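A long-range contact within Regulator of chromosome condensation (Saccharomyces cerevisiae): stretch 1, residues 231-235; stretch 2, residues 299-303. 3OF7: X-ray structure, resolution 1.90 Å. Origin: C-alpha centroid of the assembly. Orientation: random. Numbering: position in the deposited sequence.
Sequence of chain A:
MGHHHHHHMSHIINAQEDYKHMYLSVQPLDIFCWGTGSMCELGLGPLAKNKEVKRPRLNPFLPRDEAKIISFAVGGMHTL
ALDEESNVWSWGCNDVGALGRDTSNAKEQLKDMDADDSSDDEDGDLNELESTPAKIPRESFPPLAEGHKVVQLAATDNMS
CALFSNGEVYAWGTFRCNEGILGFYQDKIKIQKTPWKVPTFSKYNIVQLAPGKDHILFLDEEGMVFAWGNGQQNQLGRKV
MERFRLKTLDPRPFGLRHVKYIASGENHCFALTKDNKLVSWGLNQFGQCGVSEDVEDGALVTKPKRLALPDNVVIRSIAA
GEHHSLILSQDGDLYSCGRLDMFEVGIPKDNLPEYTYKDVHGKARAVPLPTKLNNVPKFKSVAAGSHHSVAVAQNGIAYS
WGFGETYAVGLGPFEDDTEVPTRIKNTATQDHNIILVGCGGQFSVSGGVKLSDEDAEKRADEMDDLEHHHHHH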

ATOM      1  N   GLY A 231      -5.572 -13.782  11.011  1.00 16.73           N
ATOM      2  CA  GLY A 231      -4.270 -14.337  11.346  1.00 17.33           C
ATOM      3  C   GLY A 231      -3.980 -15.704  10.761  1.00 17.97           C
ATOM      4  O   GLY A 231      -3.037 -16.371  11.184  1.00 18.21           O
ATOM      5  N   GLN A 232      -4.772 -16.111   9.772  1.00 18.44           N
ATOM      6  CA  GLN A 232      -4.675 -17.469   9.203  1.00 19.39           C
ATOM      7  C   GLN A 232      -3.354 -17.755   8.488  1.00 19.47           C
ATOM      8  O   GLN A 232      -3.002 -18.921   8.273  1.00 19.74           O
ATOM      9  CB  GLN A 232      -5.842 -17.736   8.252  1.00 19.66           C
ATOM     10  CG  GLN A 232      -7.204 -17.684   8.916  1.00 20.93           C
ATOM     11  CD  GLN A 232      -8.349 -17.794   7.925  1.00 23.89           C
ATOM     12  OE1 GLN A 232      -8.478 -16.983   6.996  1.00 24.60           O
ATOM     13  NE2 GLN A 232      -9.204 -18.798   8.124  1.00 25.49           N
ATOM     14  N   GLN A 233      -2.641 -16.697   8.103  1.00 18.97           N
ATOM     15  CA  GLN A 233      -1.357 -16.825   7.419  1.00 19.58           C
ATOM     16  C   GLN A 233      -0.175 -16.430   8.317  1.00 19.30           C
ATOM     17  O   GLN A 233       0.918 -16.143   7.818  1.00 19.31           O
ATOM     18  CB  GLN A 233      -1.340 -15.981   6.131  1.00 19.65           C
ATOM     19  CG  GLN A 233      -2.268 -16.471   5.013  1.00 21.66           C
ATOM     20  CD  GLN A 233      -3.733 -16.124   5.245  1.00 23.05           C
ATOM     21  OE1 GLN A 233      -4.062 -15.057   5.767  1.00 25.32           O
ATOM     22  NE2 GLN A 233      -4.617 -17.023   4.851  1.00 25.23           N
ATOM     23  N   ASN A 234      -0.396 -16.428   9.632  1.00 19.25           N
ATOM     24  CA  ASN A 234       0.627 -16.032  10.613  1.00 19.64           C
ATOM     25  C   ASN A 234       1.040 -14.561  10.502  1.00 19.44           C
ATOM     26  O   ASN A 234       2.118 -14.175  10.959  1.00 19.19           O
ATOM     27  CB  ASN A 234       1.861 -16.943  10.541  0.90 20.02           C
ATOM     28  CG  ASN A 234       1.921 -17.934  11.688  0.50 22.03           C
ATOM     29  OD1 ASN A 234       2.298 -17.584  12.809  0.50 24.20           O
ATOM     30  ND2 ASN A 234       1.564 -19.179  11.410  0.90 23.53           N
ATOM     31  N   GLN A 235       0.177 -13.736   9.913  1.00 19.58           N
ATOM     32  CA  GLN A 235       0.517 -12.323   9.710  1.00 19.78           C
ATOM     33  C   GLN A 235       0.553 -11.534  11.024  1.00 20.09           C
ATOM     34  O   GLN A 235       1.170 -10.465  11.089  1.00 20.10           O
ATOM     35  CB  GLN A 235      -0.398 -11.642   8.678  1.00 19.63           C
ATOM     36  CG  GLN A 235      -1.896 -11.716   8.961  1.00 19.16           C
ATOM     37  CD  GLN A 235      -2.535 -12.938   8.319  1.00 19.20           C
ATOM     38  OE1 GLN A 235      -2.298 -14.074   8.741  1.00 17.46           O
ATOM     39  NE2 GLN A 235      -3.352 -12.712   7.295  1.00 19.19           N
ATOM     40  N   ALA A 299       3.908 -22.523   2.523  1.00 25.04           N
ATOM     41  CA  ALA A 299       4.949 -22.049   3.436  1.00 24.55           C
ATOM     42  C   ALA A 299       4.501 -20.789   4.168  1.00 24.17           C
ATOM     43  O   ALA A 299       3.975 -19.860   3.553  1.00 23.67           O
ATOM     44  CB  ALA A 299       6.244 -21.791   2.691  1.00 24.50           C
ATOM     45  N   LEU A 300       4.679 -20.791   5.486  1.00 23.72           N
ATOM     46  CA  LEU A 300       4.497 -19.591   6.300  1.00 23.90           C
ATOM     47  C   LEU A 300       5.752 -19.344   7.112  1.00 24.20           C
ATOM     48  O   LEU A 300       6.389 -20.286   7.596  1.00 24.32           O
ATOM     49  CB  LEU A 300       3.309 -19.724   7.252  1.00 23.87           C
ATOM     50  CG  LEU A 300       1.927 -20.088   6.710  1.00 24.02           C
ATOM     51  CD1 LEU A 300       0.969 -20.371   7.877  1.00 24.62           C
ATOM     52  CD2 LEU A 300       1.380 -18.987   5.810  1.00 22.35           C
ATOM     53  N   VAL A 301       6.108 -18.075   7.250  1.00 24.08           N
ATOM     54  CA  VAL A 301       7.209 -17.688   8.116  1.00 24.51           C
ATOM     55  C   VAL A 301       6.568 -17.270   9.432  1.00 25.12           C
ATOM     56  O   VAL A 301       5.827 -16.279   9.499  1.00 24.81           O
ATOM     57  CB  VAL A 301       8.075 -16.570   7.475  1.00 24.01           C
ATOM     58  CG1 VAL A 301       9.221 -16.156   8.399  1.00 23.72           C
ATOM     59  CG2 VAL A 301       8.631 -17.046   6.146  1.00 24.00           C
ATOM     60  N   THR A 302       6.815 -18.066  10.469  1.00 26.13           N
ATOM     61  CA  THR A 302       6.169 -17.849  11.761  1.00 27.31           C
ATOM     62  C   THR A 302       6.892 -16.787  12.591  1.00 27.73           C
ATOM     63  O   THR A 302       6.305 -15.778  12.966  1.00 28.39           O
ATOM     64  CB  THR A 302       6.015 -19.161  12.551  0.90 27.55           C
ATOM     65  OG1 THR A 302       7.293 -19.798  12.666  0.90 28.51           O
ATOM     66  CG2 THR A 302       5.041 -20.099  11.834  1.00 27.88           C
ATOM     67  N   LYS A 303       8.166 -17.006  12.873  1.00 28.30           N
ATOM     68  CA  LYS A 303       8.947 -15.985  13.559  1.00 28.86           C
ATOM     69  C   LYS A 303       9.638 -15.102  12.534  1.00 28.83           C
ATOM     70  O   LYS A 303      10.174 -15.609  11.550  1.00 28.76           O
ATOM     71  CB  LYS A 303       9.960 -16.612  14.512  1.00 28.90           C
ATOM     72  CG  LYS A 303       9.363 -16.977  15.866  1.00 30.30           C
TER
HETATM   73  O   HOH W   1       3.845 -15.454  12.472  1.00 50.82           O

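No direct hydrogen bond joins the two stretches; the polar link between them runs through a single water. Water 1 lies 2.6 Å from Asn-234 O and 2.5 Å from Thr-302 O and can donate to both carbonyls, although, with atoms elsewhere in the structure counted, it has more acceptors in reach than protons. Asn-234 OD1 is also close, 2.7 Å from the water oxygen.

Stretch 1 contains a type I beta turn from Gly-231 to Asn-234, closed by Asn-234 N donating to Gly-231 O at 3.1 Å. The side chain of Gln-235 braces it: its OE1 accepts from Gln-233 N (2.7 Å), while its NE2 donates to Gln-233 OE1 (2.9 Å). The turn faces a strand that includes Leu-300 to Thr-302, with the CA atoms of Asn-234 and Thr-302 5.9 Å apart.

The rest is van der Waals packing. Leu-300 points toward the turn, placing CD2 3.5 Å from Gln-233 O and 4.1 Å from Gln-233 CB. Asn-234 points toward the strand and is the residue most covered by it. Its amide ND2 approaches two methyl groups, Leu-300 CD1 at 3.8 Å and Thr-302 CG2 at 3.6 Å; neither carbon can accept a hydrogen bond, so these contacts contribute shape rather than polar pairing. The CA-to-CB bond of Val-301 points away from the turn. The contact buries 220 Å².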